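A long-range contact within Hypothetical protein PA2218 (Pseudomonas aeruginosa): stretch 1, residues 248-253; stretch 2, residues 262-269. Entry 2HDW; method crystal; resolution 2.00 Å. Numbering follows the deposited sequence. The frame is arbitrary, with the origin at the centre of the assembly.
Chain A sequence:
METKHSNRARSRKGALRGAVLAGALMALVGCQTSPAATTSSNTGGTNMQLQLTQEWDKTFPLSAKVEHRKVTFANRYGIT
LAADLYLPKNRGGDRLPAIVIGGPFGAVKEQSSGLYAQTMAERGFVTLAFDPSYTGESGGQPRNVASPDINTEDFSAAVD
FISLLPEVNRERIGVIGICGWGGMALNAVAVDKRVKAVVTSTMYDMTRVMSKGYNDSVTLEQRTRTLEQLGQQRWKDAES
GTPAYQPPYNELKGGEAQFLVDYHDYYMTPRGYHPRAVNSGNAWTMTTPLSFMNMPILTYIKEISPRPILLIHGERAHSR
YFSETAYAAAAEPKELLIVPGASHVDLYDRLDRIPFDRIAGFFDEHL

Stretch 1 248-253: PYNELK
Stretch 2 262-269: DYHDYYMT

An irregular segment packs against the last turns of a helix by van der Waals and CH-pi contact alone, with no hydrogen bond crossing between them. The helix runs through Tyr263 and His264 to Tyr267, held by Tyr267 N to Tyr263 O at 2.8 Å; Met268 N still bonds His264 O at 2.7 Å, but Met268 leaves helical phi/psi at -121/29.

Residues 248-253, against which it packs, form neither helix nor strand. They are mostly extended, with phi/psi of -83/144 at Tyr249, -107/124 at Glu251 and -85/134 at Leu252, interrupted by Asn250 at 60/42, a left-handed conformation that asparagine tolerates well. Asn250 sets the register, its CA 5.1 Å from that of His264, and its CB points toward the helix. With chi1 m, its side chain reaches the region of Tyr263 and Tyr267, both also m; its amide is probably turned over in the model, so no polar pairing can be assigned there.

Met268 (m, m, chi3 -94°) fills the neighbouring space: its CG lies 4.1 Å from Asn250 CB and 3.5 Å from Asn250 O, while its CE comes within 3.9 Å of Glu251 OE2. Asn250 O also sits near the plane of the His264 ring, at its edge, 3.3 Å from CD2. This carbonyl is buried without a hydrogen-bonding partner, a polar cost within the contact.

The clearest side-chain pairing is Leu252 over His264. Leu252, m and t, places CD1 over one ring face, 3.5 Å from His264 CG and 3.8 Å from the ring centroid, 24° off the normal, a CH-pi contact. His264 is t with chi2 -75°, and its ND1 donates to Asp265 OD1 at 3.2 Å, a bond that can help orient the imidazole. The rule is compact: one kinked asparagine packed by Met268, then an aliphatic residue two positions on to cover the ring. The two stretches together bury 329 Å².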

# COMPACT_ATOMS: atom_id res chain seq x y z
N PRO A 248 -19.66 5.53 4.82
CA PRO A 248 -19.17 4.73 3.69
C PRO A 248 -18.26 5.52 2.75
O PRO A 248 -18.55 6.66 2.40
CB PRO A 248 -20.46 4.28 3.00
CG PRO A 248 -21.39 4.12 4.15
CD PRO A 248 -21.12 5.37 4.98
N TYR A 249 -17.16 4.88 2.34
CA TYR A 249 -16.17 5.49 1.46
C TYR A 249 -16.49 5.45 -0.03
O TYR A 249 -17.06 4.47 -0.54
CB TYR A 249 -14.81 4.82 1.69
CG TYR A 249 -14.00 5.37 2.85
CD1 TYR A 249 -14.63 5.87 3.99
CD2 TYR A 249 -12.61 5.39 2.80
CE1 TYR A 249 -13.87 6.37 5.06
CE2 TYR A 249 -11.85 5.88 3.85
CZ TYR A 249 -12.49 6.37 4.98
OH TYR A 249 -11.72 6.86 6.01
N ASN A 250 -16.11 6.52 -0.72
CA ASN A 250 -16.29 6.67 -2.16
C ASN A 250 -17.71 6.62 -2.70
O ASN A 250 -17.97 6.01 -3.74
CB ASN A 250 -15.40 5.65 -2.89
CG ASN A 250 -13.93 5.95 -2.71
OD1 ASN A 250 -13.16 5.11 -2.25
ND2 ASN A 250 -13.52 7.16 -3.07
N GLU A 251 -18.63 7.26 -2.00
CA GLU A 251 -20.01 7.33 -2.46
C GLU A 251 -20.18 8.77 -2.94
O GLU A 251 -19.92 9.71 -2.19
CB GLU A 251 -20.98 7.02 -1.32
CG GLU A 251 -20.73 5.66 -0.68
CD GLU A 251 -22.00 5.00 -0.15
OE1 GLU A 251 -22.74 5.66 0.62
OE2 GLU A 251 -22.23 3.82 -0.49
N LEU A 252 -20.59 8.93 -4.19
CA LEU A 252 -20.74 10.27 -4.75
C LEU A 252 -22.09 10.91 -4.45
O LEU A 252 -23.14 10.29 -4.58
CB LEU A 252 -20.50 10.21 -6.26
CG LEU A 252 -19.14 9.63 -6.66
CD1 LEU A 252 -19.06 9.49 -8.17
CD2 LEU A 252 -18.01 10.53 -6.15
N LYS A 253 -22.05 12.18 -4.04
CA LYS A 253 -23.25 12.93 -3.71
C LYS A 253 -23.45 14.04 -4.73
O LYS A 253 -24.51 14.66 -4.81
CB LYS A 253 -23.12 13.53 -2.31
CG LYS A 253 -22.83 12.48 -1.24
CD LYS A 253 -22.63 13.10 0.13
CE LYS A 253 -22.32 12.02 1.17
NZ LYS A 253 -22.10 12.59 2.53
N ASP A 262 -12.91 9.70 -9.90
CA ASP A 262 -12.01 8.65 -10.37
C ASP A 262 -11.95 7.52 -9.36
O ASP A 262 -12.03 6.34 -9.73
CB ASP A 262 -10.59 9.20 -10.58
CG ASP A 262 -10.48 10.11 -11.78
OD1 ASP A 262 -11.43 10.18 -12.59
OD2 ASP A 262 -9.43 10.77 -11.92
N TYR A 263 -11.80 7.86 -8.08
CA TYR A 263 -11.73 6.85 -7.03
C TYR A 263 -12.99 6.01 -7.02
O TYR A 263 -12.93 4.78 -6.89
CB TYR A 263 -11.55 7.50 -5.65
CG TYR A 263 -10.12 7.83 -5.29
CD1 TYR A 263 -9.09 6.91 -5.49
CD2 TYR A 263 -9.80 9.04 -4.67
CE1 TYR A 263 -7.78 7.18 -5.08
CE2 TYR A 263 -8.49 9.33 -4.25
CZ TYR A 263 -7.49 8.39 -4.46
OH TYR A 263 -6.20 8.66 -4.04
N HIS A 264 -14.14 6.67 -7.14
CA HIS A 264 -15.41 5.96 -7.16
C HIS A 264 -15.47 5.00 -8.35
O HIS A 264 -15.86 3.85 -8.21
CB HIS A 264 -16.58 6.94 -7.26
CG HIS A 264 -17.88 6.29 -7.62
ND1 HIS A 264 -18.17 5.85 -8.89
CD2 HIS A 264 -18.95 5.95 -6.86
CE1 HIS A 264 -19.35 5.27 -8.90
NE2 HIS A 264 -19.85 5.32 -7.68
N ASP A 265 -15.08 5.49 -9.52
CA ASP A 265 -15.11 4.66 -10.72
C ASP A 265 -14.24 3.42 -10.61
O ASP A 265 -14.46 2.44 -11.30
CB ASP A 265 -14.71 5.48 -11.94
CG ASP A 265 -15.73 6.53 -12.29
OD1 ASP A 265 -16.87 6.45 -11.78
OD2 ASP A 265 -15.41 7.44 -13.08
N TYR A 266 -13.25 3.47 -9.73
CA TYR A 266 -12.38 2.31 -9.55
C TYR A 266 -12.91 1.41 -8.44
O TYR A 266 -13.18 0.22 -8.65
CB TYR A 266 -10.96 2.75 -9.19
CG TYR A 266 -10.05 1.58 -8.90
CD1 TYR A 266 -9.56 0.77 -9.93
CD2 TYR A 266 -9.74 1.23 -7.58
CE1 TYR A 266 -8.79 -0.36 -9.65
CE2 TYR A 266 -8.98 0.10 -7.30
CZ TYR A 266 -8.50 -0.68 -8.33
OH TYR A 266 -7.75 -1.80 -8.05
N TYR A 267 -13.07 2.00 -7.25
CA TYR A 267 -13.51 1.27 -6.07
C TYR A 267 -14.98 0.88 -5.99
O TYR A 267 -15.33 -0.06 -5.28
CB TYR A 267 -13.16 2.07 -4.81
CG TYR A 267 -11.69 2.13 -4.46
CD1 TYR A 267 -11.00 0.98 -4.06
CD2 TYR A 267 -10.99 3.34 -4.52
CE1 TYR A 267 -9.64 1.03 -3.72
CE2 TYR A 267 -9.63 3.40 -4.19
CZ TYR A 267 -8.97 2.24 -3.79
OH TYR A 267 -7.62 2.30 -3.47
N MET A 268 -15.84 1.57 -6.72
CA MET A 268 -17.26 1.25 -6.64
C MET A 268 -17.96 0.83 -7.93
O MET A 268 -19.15 1.06 -8.12
CB MET A 268 -18.00 2.42 -5.98
CG MET A 268 -17.66 2.59 -4.49
SD MET A 268 -18.22 1.21 -3.48
CE MET A 268 -19.83 1.87 -2.93
N THR A 269 -17.19 0.23 -8.83
CA THR A 269 -17.73 -0.29 -10.08
C THR A 269 -16.99 -1.61 -10.27
O THR A 269 -16.05 -1.91 -9.53
CB THR A 269 -17.43 0.60 -11.30
OG1 THR A 269 -16.05 0.46 -11.67
CG2 THR A 269 -17.74 2.06 -11.00